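RAP1B (Serratia marcescens, PDB 4AX2) probably acts as a self-resistance (immunity) protein that protects its producer from a cognate amidase toxin delivered by the type VI secretion system. Local coordinates at residues A26-M31 with N65-W70; P32-V37 with K122-L127; L40-C45 with R113-P118. One frame throughout, in Å; residues are numbered along the deposited sequence.

Interaction 1 of 3, residues A26-M31 with N65-W70; sequences AFIKQM and NAMREW
Lys29 and Trp70 meet where the short, weakly bonded helix 26-29 packs against the C-terminal end of helix 55-67, inside an all-helical immunity-protein fold of the type VI amidase-immunity family. Their CA atoms, 6.5 Å apart, are the closest pair between the two backbones. With CG anti to the carbonyl carbon (chi1 -68°) and the chain extended beyond it, Lys29 carries CE out across the Trp70 ring at a slant. CB, CG and CD make no close contact with the ring; the touching is done by CE, which stands over one face of the six-membered ring, 3.7 Å from its centroid and 28° off the normal. That is a CH-pi contact, displaced toward CZ3, which lies 3.3 Å from Lys29 CE. Past it, NZ is 3.8 Å from Trp70 CZ3. The same lysine also makes a cation-pi contact with Trp136, and the Trp136 and Trp70 rings meet edge-to-face. Glu69 CG rests on the opposite face of Trp70, which is thereby held between aliphatic carbons of its own segment and of 26-31.

The buried half of the contact is apolar. Ile28 directs its CB toward 65-70 and divides its branches: CG2 abuts Trp70 CB, whereas CD1 reaches Met67. The bend of Met67 at chi2 (-63°) turns its thioether back across Ile28 at about a right angle. Leu112 of the second subunit packs on Met67. At the meeting point, Ile28 CD1 lies 3.7 Å from Met67 SD and 3.8 Å from Met67 CE.

Interaction 2 of 3, residues P32-V37 with K122-L127; sequences PYHQVV and KLSRQL. With EDO (1,2-ethanediol), chain E.
His34 and Arg125 lie side by side and point the same way, the guanidinium stacked on the imidazole with centres 3.9 Å apart and planes inclined by 28°. The tilt brings one end closest: Arg125 NH2 stands 3.4 Å from His34 CE1, above the ring and offset toward its rim. The overlap follows from the His34 chi1 of 60° and an Arg125 chain extended from CG to NE. At the ring edge, in plane, one water is 2.7 Å from His34 ND1 and donates to Ser124 OG, also at 2.7 Å, so it ties the imidazole to the facing helix. Asp121 O is the main polar partner of that hydroxyl. Beyond the stack, a 1,2-ethanediol, probably from the crystallisation liquor, accepts a weak bond from Arg125 NH1 and is also hydrogen-bonded to Asp133.

Beside the stack, the backbones come close, with the CA atoms of His34 and Ser124 4.8 Å apart. The small Ser124 side chain sits at this approach, CB 3.3 Å from His34 O, with Val37 beside it. The buried Ser124 carbonyl oxygen has no hydrogen-bond partner in the model, though His34 CA makes a CA-H...O contact with it. The axes of segments 33-37 and 122-126 pass 8.1 Å apart at 117°, a steep helix-helix crossing of an all-helical fold, with an arginine-histidine stack at its side and a water joining His34 to Ser124.

Interaction 3 of 3, residues L40-C45 with R113-P118; sequences LALSRC and RLYHSP. With EDO (1,2-ethanediol), chain F.
Ala41 opens the contact, its CB directed toward 113-118 but meeting Leu114 only loosely: the Leu114 CD2 methyl lies 4.0 Å from Ala41 O and still farther from the methyl of Ala41. Leu42 follows with a much closer fit. A chi1 of 175° puts its CG anti to the backbone N, and chi2 of 53° turns CD2 over the face of Tyr115, 3.8 Å from the ring centroid and 13° off the normal, a CH-pi contact almost directly above the ring centre. The leucine CB reinforces it from the rim, 3.6 Å from Tyr115 CD1. The phenol oxygen is held by Glu39, one helical turn before Leu42, and Lys38 adds a cation-pi contact to the ring.

These pairs join the middle of helix 33-49 to the C-terminal end of helix 107-116, in the buried centre of the all-helical fold, and a disulfide reinforces the same pair of helices. Cys45, one turn after Ala41, carries that bond to Cys111; its CB lies 3.8 Å from Leu114 CD2, so this one methyl touches both turns of the first helix. Where helix 107-116 gives way to helix 118-126, Leu114 O accepts from both the backbone N and the hydroxyl of Ser117, the latter at 2.7 Å and in the carbonyl plane, on a lone pair. Next to Tyr115, His116 presents NE2 to Glu39 of the second subunit, while its ND1 is 2.8 Å from O2 of a 1,2-ethanediol.

In the fold
Helix 33-49 is the shared element: its N-terminal turns carry interaction 2 and its middle interaction 3, with centres about 11 Å apart. Interaction 1 lies about 12 Å and 15 Å from their centres and flanks the same helix through the helices before and after it in the chain. In sequence, interaction 3 is nested inside the loop closed by interaction 2, while interaction 1 crosses both. Val36 of interaction 2 packs on Ile28, Met31 and Met67 of interaction 1, and Asn65 OD1 probably hydrogen-bonds to Arg44 NH2, joining interaction 1 to interaction 3. The arrangement is a compact helical bundle around helix 33-49; all three reach the second subunit, interaction 2 through Gln35 alone.

Interaction 1 of 3, residues A26-M31 with N65-W70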
loop_
_atom_site.group_PDB
_atom_site.type_symbol
_atom_site.label_atom_id
_atom_site.label_comp_id
_atom_site.label_asym_id
_atom_site.label_seq_id
_atom_site.Cartn_x
_atom_site.Cartn_y
_atom_site.Cartn_z
ATOM N N ALA A 26 -4.013 9.147 13.230
ATOM C CA ALA A 26 -5.142 8.529 13.913
ATOM C C ALA A 26 -5.399 7.122 13.383
ATOM O O ALA A 26 -5.648 6.189 14.142
ATOM C CB ALA A 26 -6.395 9.394 13.769
ATOM N N PHE A 27 -5.326 6.949 12.063
ATOM C CA PHE A 27 -5.617 5.639 11.490
ATOM C C PHE A 27 -4.550 4.570 11.799
ATOM O O PHE A 27 -4.857 3.381 11.818
ATOM C CB PHE A 27 -5.886 5.753 9.969
ATOM C CG PHE A 27 -4.659 5.876 9.126
ATOM C CD1 PHE A 27 -4.000 7.094 8.995
ATOM C CD2 PHE A 27 -4.200 4.796 8.389
ATOM C CE1 PHE A 27 -2.870 7.207 8.193
ATOM C CE2 PHE A 27 -3.074 4.904 7.595
ATOM C CZ PHE A 27 -2.412 6.109 7.491
ATOM N N ILE A 28 -3.317 4.993 12.052
ATOM C CA ILE A 28 -2.216 4.088 12.438
ATOM C C ILE A 28 -2.354 3.648 13.909
ATOM O O ILE A 28 -2.109 2.484 14.276
ATOM C CB ILE A 28 -0.846 4.805 12.246
ATOM C CG1 ILE A 28 -0.602 5.193 10.781
ATOM C CG2 ILE A 28 0.329 3.932 12.697
ATOM C CD1 ILE A 28 -0.570 3.985 9.870
ATOM N N LYS A 29 -2.771 4.596 14.738
ATOM C CA LYS A 29 -2.906 4.378 16.183
ATOM C C LYS A 29 -3.998 3.371 16.530
ATOM O O LYS A 29 -3.972 2.801 17.609
ATOM C CB LYS A 29 -3.190 5.705 16.876
ATOM C CG LYS A 29 -2.007 6.644 16.817
ATOM C CD LYS A 29 -2.307 7.970 17.476
ATOM C CE LYS A 29 -1.026 8.717 17.776
ATOM N NZ LYS A 29 -1.302 10.081 18.317
ATOM N N GLN A 30 -4.944 3.159 15.610
ATOM C CA GLN A 30 -5.998 2.159 15.773
ATOM C C GLN A 30 -5.618 0.760 15.238
ATOM O O GLN A 30 -6.374 -0.203 15.430
ATOM C CB GLN A 30 -7.326 2.662 15.187
ATOM C CG GLN A 30 -7.341 2.875 13.692
ATOM C CD GLN A 30 -8.680 3.379 13.204
ATOM O OE1 GLN A 30 -9.356 2.717 12.408
ATOM N NE2 GLN A 30 -9.084 4.550 13.690
ATOM N N MET A 31 -4.466 0.634 14.579
ATOM C CA MET A 31 -4.065 -0.641 13.969
ATOM C C MET A 31 -3.425 -1.573 14.969
ATOM O O MET A 31 -2.660 -1.126 15.801
ATOM C CB MET A 31 -3.004 -0.442 12.891
ATOM C CG MET A 31 -3.521 0.095 11.591
ATOM S SD MET A 31 -2.142 0.463 10.511
ATOM C CE MET A 31 -3.157 1.091 9.156
ATOM N N ASN A 65 9.673 5.778 8.208
ATOM C CA ASN A 65 10.401 6.024 9.447
ATOM C C ASN A 65 9.485 6.498 10.574
ATOM O O ASN A 65 9.652 6.102 11.732
ATOM C CB ASN A 65 11.553 7.003 9.213
ATOM C CG ASN A 65 12.660 6.399 8.360
ATOM O OD1 ASN A 65 12.816 5.168 8.321
ATOM N ND2 ASN A 65 13.420 7.254 7.652
ATOM N N ALA A 66 8.515 7.324 10.214
ATOM C CA ALA A 66 7.581 7.899 11.177
ATOM C C ALA A 66 6.699 6.830 11.824
ATOM O O ALA A 66 6.214 7.028 12.941
ATOM C CB ALA A 66 6.719 8.982 10.499
ATOM N N MET A 67 6.503 5.703 11.146
ATOM C CA MET A 67 5.672 4.614 11.687
ATOM C C MET A 67 6.230 4.084 13.000
ATOM O O MET A 67 5.479 3.604 13.850
ATOM C CB MET A 67 5.552 3.417 10.722
ATOM C CG MET A 67 4.858 3.683 9.381
ATOM S SD MET A 67 3.152 4.170 9.646
ATOM C CE MET A 67 2.638 4.554 7.954
ATOM N N ARG A 68 7.553 4.098 13.136
ATOM C CA ARG A 68 8.174 3.508 14.313
ATOM C C ARG A 68 7.732 4.195 15.615
ATOM O O ARG A 68 7.777 3.578 16.672
ATOM C CB ARG A 68 9.688 3.552 14.185
ATOM C CG ARG A 68 10.211 2.791 12.966
ATOM C CD ARG A 68 11.713 2.884 12.837
ATOM N NE ARG A 68 12.171 4.271 12.779
ATOM C CZ ARG A 68 13.247 4.683 12.121
ATOM N NH1 ARG A 68 13.995 3.821 11.446
ATOM N NH2 ARG A 68 13.578 5.962 12.144
ATOM N N GLU A 69 7.302 5.455 15.544
ATOM C CA GLU A 69 6.858 6.168 16.749
ATOM C C GLU A 69 5.597 5.515 17.346
ATOM O O GLU A 69 5.354 5.650 18.536
ATOM C CB GLU A 69 6.618 7.663 16.454
ATOM C CG GLU A 69 6.243 8.485 17.684
ATOM C CD GLU A 69 6.318 10.001 17.503
ATOM O OE1 GLU A 69 6.411 10.478 16.354
ATOM O OE2 GLU A 69 6.265 10.729 18.528
ATOM N N TRP A 70 4.833 4.776 16.539
ATOM C CA TRP A 70 3.500 4.327 16.950
ATOM C C TRP A 70 3.421 2.859 17.250
ATOM O O TRP A 70 2.324 2.298 17.325
ATOM C CB TRP A 70 2.463 4.754 15.902
ATOM C CG TRP A 70 2.699 6.195 15.544
ATOM C CD1 TRP A 70 3.149 6.720 14.331
ATOM C CD2 TRP A 70 2.616 7.336 16.455
ATOM N NE1 TRP A 70 3.288 8.083 14.418
ATOM C CE2 TRP A 70 2.998 8.512 15.679
ATOM C CE3 TRP A 70 2.248 7.495 17.786
ATOM C CZ2 TRP A 70 3.003 9.780 16.232
ATOM C CZ3 TRP A 70 2.266 8.784 18.342
ATOM C CH2 TRP A 70 2.638 9.897 17.580
#

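Interaction 2 of 3, residues P32-V37 with K122-L127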
loop_
_atom_site.group_PDB
_atom_site.type_symbol
_atom_site.label_atom_id
_atom_site.label_comp_id
_atom_site.label_asym_id
_atom_site.label_seq_id
_atom_site.Cartn_x
_atom_site.Cartn_y
_atom_site.Cartn_z
ATOM N N PRO A 32 -3.637 -2.889 14.815
ATOM C CA PRO A 32 -2.746 -3.770 15.564
ATOM C C PRO A 32 -1.307 -3.528 15.144
ATOM O O PRO A 32 -1.045 -3.282 13.953
ATOM C CB PRO A 32 -3.206 -5.166 15.147
ATOM C CG PRO A 32 -3.826 -4.976 13.824
ATOM C CD PRO A 32 -4.494 -3.633 13.876
ATOM N N TYR A 33 -0.380 -3.605 16.101
ATOM C CA TYR A 33 1.020 -3.313 15.840
ATOM C C TYR A 33 1.625 -4.088 14.647
ATOM O O TYR A 33 2.432 -3.522 13.915
ATOM C CB TYR A 33 1.870 -3.572 17.082
ATOM C CG TYR A 33 1.622 -2.629 18.258
ATOM C CD1 TYR A 33 1.462 -1.253 18.066
ATOM C CD2 TYR A 33 1.593 -3.113 19.560
ATOM C CE1 TYR A 33 1.287 -0.392 19.143
ATOM C CE2 TYR A 33 1.399 -2.269 20.636
ATOM C CZ TYR A 33 1.248 -0.913 20.432
ATOM O OH TYR A 33 1.075 -0.080 21.513
ATOM N N HIS A 34 1.249 -5.359 14.461
ATOM C CA HIS A 34 1.797 -6.117 13.344
ATOM C C HIS A 34 1.457 -5.452 12.024
ATOM O O HIS A 34 2.285 -5.417 11.122
ATOM C CB HIS A 34 1.376 -7.601 13.363
ATOM C CG HIS A 34 -0.124 -7.844 13.291
ATOM N ND1 HIS A 34 -0.796 -7.920 12.120
ATOM C CD2 HIS A 34 -1.057 -8.092 14.288
ATOM C CE1 HIS A 34 -2.090 -8.173 12.354
ATOM N NE2 HIS A 34 -2.252 -8.294 13.686
ATOM N N GLN A 35 0.268 -4.862 11.924
ATOM C CA GLN A 35 -0.090 -4.096 10.734
ATOM C C GLN A 35 0.757 -2.847 10.534
ATOM O O GLN A 35 1.122 -2.524 9.408
ATOM C CB GLN A 35 -1.576 -3.735 10.738
ATOM C CG GLN A 35 -2.045 -3.101 9.436
ATOM C CD GLN A 35 -1.976 -4.048 8.236
ATOM O OE1 GLN A 35 -2.406 -5.194 8.317
ATOM N NE2 GLN A 35 -1.434 -3.560 7.115
ATOM N N VAL A 36 1.093 -2.147 11.621
ATOM C CA VAL A 36 1.955 -0.967 11.516
ATOM C C VAL A 36 3.302 -1.308 10.908
ATOM O O VAL A 36 3.833 -0.541 10.107
ATOM C CB VAL A 36 2.175 -0.280 12.869
ATOM C CG1 VAL A 36 3.027 0.983 12.694
ATOM C CG2 VAL A 36 0.830 0.034 13.522
ATOM N N VAL A 37 3.851 -2.462 11.272
ATOM C CA VAL A 37 5.101 -2.929 10.701
ATOM C C VAL A 37 4.944 -3.083 9.185
ATOM O O VAL A 37 5.851 -2.733 8.433
ATOM C CB VAL A 37 5.541 -4.259 11.320
ATOM C CG1 VAL A 37 6.767 -4.790 10.590
ATOM C CG2 VAL A 37 5.806 -4.101 12.829
ATOM N N LYS A 122 4.376 -12.973 8.999
ATOM C CA LYS A 122 5.104 -13.666 10.073
ATOM C C LYS A 122 6.116 -12.723 10.743
ATOM O O LYS A 122 6.143 -12.593 11.969
ATOM C CB LYS A 122 5.813 -14.902 9.493
ATOM C CG LYS A 122 6.616 -15.724 10.500
ATOM C CD LYS A 122 7.000 -17.085 9.929
ATOM C CE LYS A 122 7.796 -17.919 10.932
ATOM N NZ LYS A 122 8.132 -19.287 10.426
ATOM N N LEU A 123 6.929 -12.051 9.938
ATOM C CA LEU A 123 7.961 -11.135 10.478
ATOM C C LEU A 123 7.359 -9.976 11.258
ATOM O O LEU A 123 7.902 -9.587 12.286
ATOM C CB LEU A 123 8.888 -10.620 9.379
ATOM C CG LEU A 123 10.046 -9.682 9.759
ATOM C CD1 LEU A 123 11.053 -10.390 10.675
ATOM C CD2 LEU A 123 10.727 -9.192 8.493
ATOM N N SER A 124 6.226 -9.452 10.785
ATOM C CA SER A 124 5.545 -8.310 11.399
ATOM C C SER A 124 5.125 -8.558 12.860
ATOM O O SER A 124 5.026 -7.619 13.666
ATOM C CB SER A 124 4.315 -7.898 10.568
ATOM O OG SER A 124 3.222 -8.792 10.698
ATOM N N ARG A 125 4.877 -9.821 13.183
ATOM C CA ARG A 125 4.514 -10.220 14.530
ATOM C C ARG A 125 5.758 -10.401 15.392
ATOM O O ARG A 125 5.747 -10.048 16.569
ATOM C CB ARG A 125 3.693 -11.503 14.487
ATOM C CG ARG A 125 2.329 -11.266 13.864
ATOM C CD ARG A 125 1.661 -12.551 13.410
ATOM N NE ARG A 125 0.528 -12.227 12.550
ATOM C CZ ARG A 125 -0.682 -11.865 12.969
ATOM N NH1 ARG A 125 -0.968 -11.794 14.270
ATOM N NH2 ARG A 125 -1.624 -11.579 12.066
ATOM N N GLN A 126 6.837 -10.894 14.787
ATOM C CA GLN A 126 8.094 -11.148 15.505
ATOM C C GLN A 126 8.801 -9.880 15.984
ATOM O O GLN A 126 9.485 -9.907 17.011
ATOM C CB GLN A 126 9.053 -11.945 14.614
ATOM C CG GLN A 126 8.512 -13.308 14.217
ATOM C CD GLN A 126 9.437 -14.059 13.284
ATOM O OE1 GLN A 126 10.081 -13.460 12.422
ATOM N NE2 GLN A 126 9.495 -15.383 13.443
ATOM N N LEU A 127 8.614 -8.768 15.275
ATOM C CA LEU A 127 9.367 -7.537 15.542
ATOM C C LEU A 127 8.698 -6.573 16.531
ATOM O O LEU A 127 9.156 -5.421 16.688
ATOM C CB LEU A 127 9.641 -6.808 14.215
ATOM C CG LEU A 127 10.509 -7.597 13.218
ATOM C CD1 LEU A 127 10.741 -6.794 11.954
ATOM C CD2 LEU A 127 11.836 -8.040 13.847
HETATM C C1 EDO E . -4.436 -13.084 14.659
HETATM O O1 EDO E . -3.492 -12.859 15.705
HETATM C C2 EDO E . -5.358 -11.871 14.575
HETATM O O2 EDO E . -4.925 -11.053 13.494
HETATM O O HOH W 1 0.716 -8.172 9.897
#

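Interaction 3 of 3, residues L40-C45 with R113-P118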
loop_
_atom_site.group_PDB
_atom_site.type_symbol
_atom_site.label_atom_id
_atom_site.label_comp_id
_atom_site.label_asym_id
_atom_site.label_seq_id
_atom_site.Cartn_x
_atom_site.Cartn_y
_atom_site.Cartn_z
ATOM N N LEU A 40 5.064 0.213 7.478
ATOM C CA LEU A 40 6.447 0.671 7.382
ATOM C C LEU A 40 7.133 -0.023 6.200
ATOM O O LEU A 40 7.785 0.629 5.369
ATOM C CB LEU A 40 7.210 0.376 8.684
ATOM C CG LEU A 40 8.688 0.763 8.760
ATOM C CD1 LEU A 40 9.095 0.936 10.221
ATOM C CD2 LEU A 40 9.593 -0.269 8.085
ATOM N N ALA A 41 6.967 -1.341 6.131
ATOM C CA ALA A 41 7.600 -2.135 5.076
ATOM C C ALA A 41 7.154 -1.705 3.678
ATOM O O ALA A 41 7.985 -1.539 2.793
ATOM C CB ALA A 41 7.343 -3.630 5.286
ATOM N N LEU A 42 5.854 -1.528 3.492
ATOM C CA LEU A 42 5.308 -1.055 2.207
ATOM C C LEU A 42 5.876 0.326 1.843
ATOM O O LEU A 42 6.367 0.536 0.731
ATOM C CB LEU A 42 3.776 -1.014 2.307
ATOM C CG LEU A 42 3.027 -0.433 1.096
ATOM C CD1 LEU A 42 3.439 -1.109 -0.213
ATOM C CD2 LEU A 42 1.531 -0.542 1.306
ATOM N N SER A 43 5.810 1.266 2.787
ATOM C CA SER A 43 6.266 2.628 2.531
ATOM C C SER A 43 7.746 2.652 2.153
ATOM O O SER A 43 8.146 3.336 1.221
ATOM C CB SER A 43 6.018 3.535 3.754
ATOM O OG SER A 43 4.645 3.590 4.098
ATOM N N ARG A 44 8.561 1.898 2.873
ATOM C CA ARG A 44 9.990 1.840 2.553
ATOM C C ARG A 44 10.277 1.129 1.233
ATOM O O ARG A 44 11.143 1.538 0.490
ATOM C CB ARG A 44 10.775 1.209 3.705
ATOM C CG ARG A 44 12.278 1.263 3.470
ATOM C CD ARG A 44 13.064 0.837 4.679
ATOM N NE ARG A 44 12.870 1.734 5.810
ATOM C CZ ARG A 44 13.054 1.384 7.078
ATOM N NH1 ARG A 44 13.449 0.145 7.399
ATOM N NH2 ARG A 44 12.875 2.288 8.030
ATOM N N CYS A 45 9.512 0.090 0.910
ATOM C CA CYS A 45 9.638 -0.559 -0.389
ATOM C C CYS A 45 9.378 0.477 -1.485
ATOM O O CYS A 45 10.152 0.598 -2.441
ATOM C CB CYS A 45 8.654 -1.732 -0.488
ATOM S SG CYS A 45 8.810 -2.739 -1.967
ATOM N N ARG A 113 3.053 -7.093 -3.403
ATOM C CA ARG A 113 3.232 -8.539 -3.160
ATOM C C ARG A 113 3.897 -8.744 -1.806
ATOM O O ARG A 113 3.475 -9.565 -0.997
ATOM C CB ARG A 113 4.058 -9.192 -4.272
ATOM C CG ARG A 113 4.078 -10.708 -4.198
ATOM C CD ARG A 113 4.898 -11.350 -5.329
ATOM N NE ARG A 113 4.432 -10.946 -6.657
ATOM C CZ ARG A 113 5.051 -10.094 -7.479
ATOM N NH1 ARG A 113 6.202 -9.545 -7.160
ATOM N NH2 ARG A 113 4.491 -9.779 -8.652
ATOM N N LEU A 114 4.966 -7.999 -1.575
ATOM C CA LEU A 114 5.609 -7.946 -0.252
ATOM C C LEU A 114 4.600 -7.687 0.853
ATOM O O LEU A 114 4.529 -8.430 1.831
ATOM C CB LEU A 114 6.648 -6.827 -0.220
ATOM C CG LEU A 114 7.187 -6.447 1.178
ATOM C CD1 LEU A 114 8.048 -7.578 1.707
ATOM C CD2 LEU A 114 7.984 -5.164 1.110
ATOM N N TYR A 115 3.827 -6.621 0.689
ATOM C CA TYR A 115 2.897 -6.153 1.718
ATOM C C TYR A 115 1.900 -7.230 2.120
ATOM O O TYR A 115 1.513 -7.292 3.270
ATOM C CB TYR A 115 2.172 -4.907 1.202
ATOM C CG TYR A 115 1.146 -4.301 2.112
ATOM C CD1 TYR A 115 1.508 -3.682 3.304
ATOM C CD2 TYR A 115 -0.193 -4.287 1.747
ATOM C CE1 TYR A 115 0.571 -3.085 4.118
ATOM C CE2 TYR A 115 -1.139 -3.699 2.549
ATOM C CZ TYR A 115 -0.752 -3.100 3.744
ATOM O OH TYR A 115 -1.707 -2.515 4.535
ATOM N N HIS A 116 1.449 -8.032 1.160
ATOM C CA HIS A 116 0.500 -9.132 1.436
ATOM C C HIS A 116 1.130 -10.492 1.697
ATOM O O HIS A 116 0.410 -11.489 1.887
ATOM C CB HIS A 116 -0.495 -9.237 0.279
ATOM C CG HIS A 116 -1.328 -7.985 0.078
ATOM N ND1 HIS A 116 -2.261 -7.585 0.964
ATOM C CD2 HIS A 116 -1.330 -7.036 -0.951
ATOM C CE1 HIS A 116 -2.836 -6.434 0.525
ATOM N NE2 HIS A 116 -2.267 -6.110 -0.647
ATOM N N SER A 117 2.459 -10.578 1.695
ATOM C CA SER A 117 3.139 -11.868 1.786
ATOM C C SER A 117 2.994 -12.518 3.146
ATOM O O SER A 117 2.995 -11.847 4.185
ATOM C CB SER A 117 4.636 -11.765 1.412
ATOM O OG SER A 117 5.354 -10.968 2.343
ATOM N N PRO A 118 2.891 -13.858 3.153
ATOM C CA PRO A 118 2.935 -14.570 4.420
ATOM C C PRO A 118 4.240 -14.275 5.184
ATOM O O PRO A 118 4.241 -14.226 6.399
ATOM C CB PRO A 118 2.886 -16.056 4.011
ATOM C CG PRO A 118 2.457 -16.091 2.586
ATOM C CD PRO A 118 2.640 -14.735 1.990
HETATM C C1 EDO F . -4.819 -7.805 4.045
HETATM O O1 EDO F . -4.610 -6.758 3.105
HETATM C C2 EDO F . -3.463 -8.243 4.576
HETATM O O2 EDO F . -2.638 -8.681 3.493
#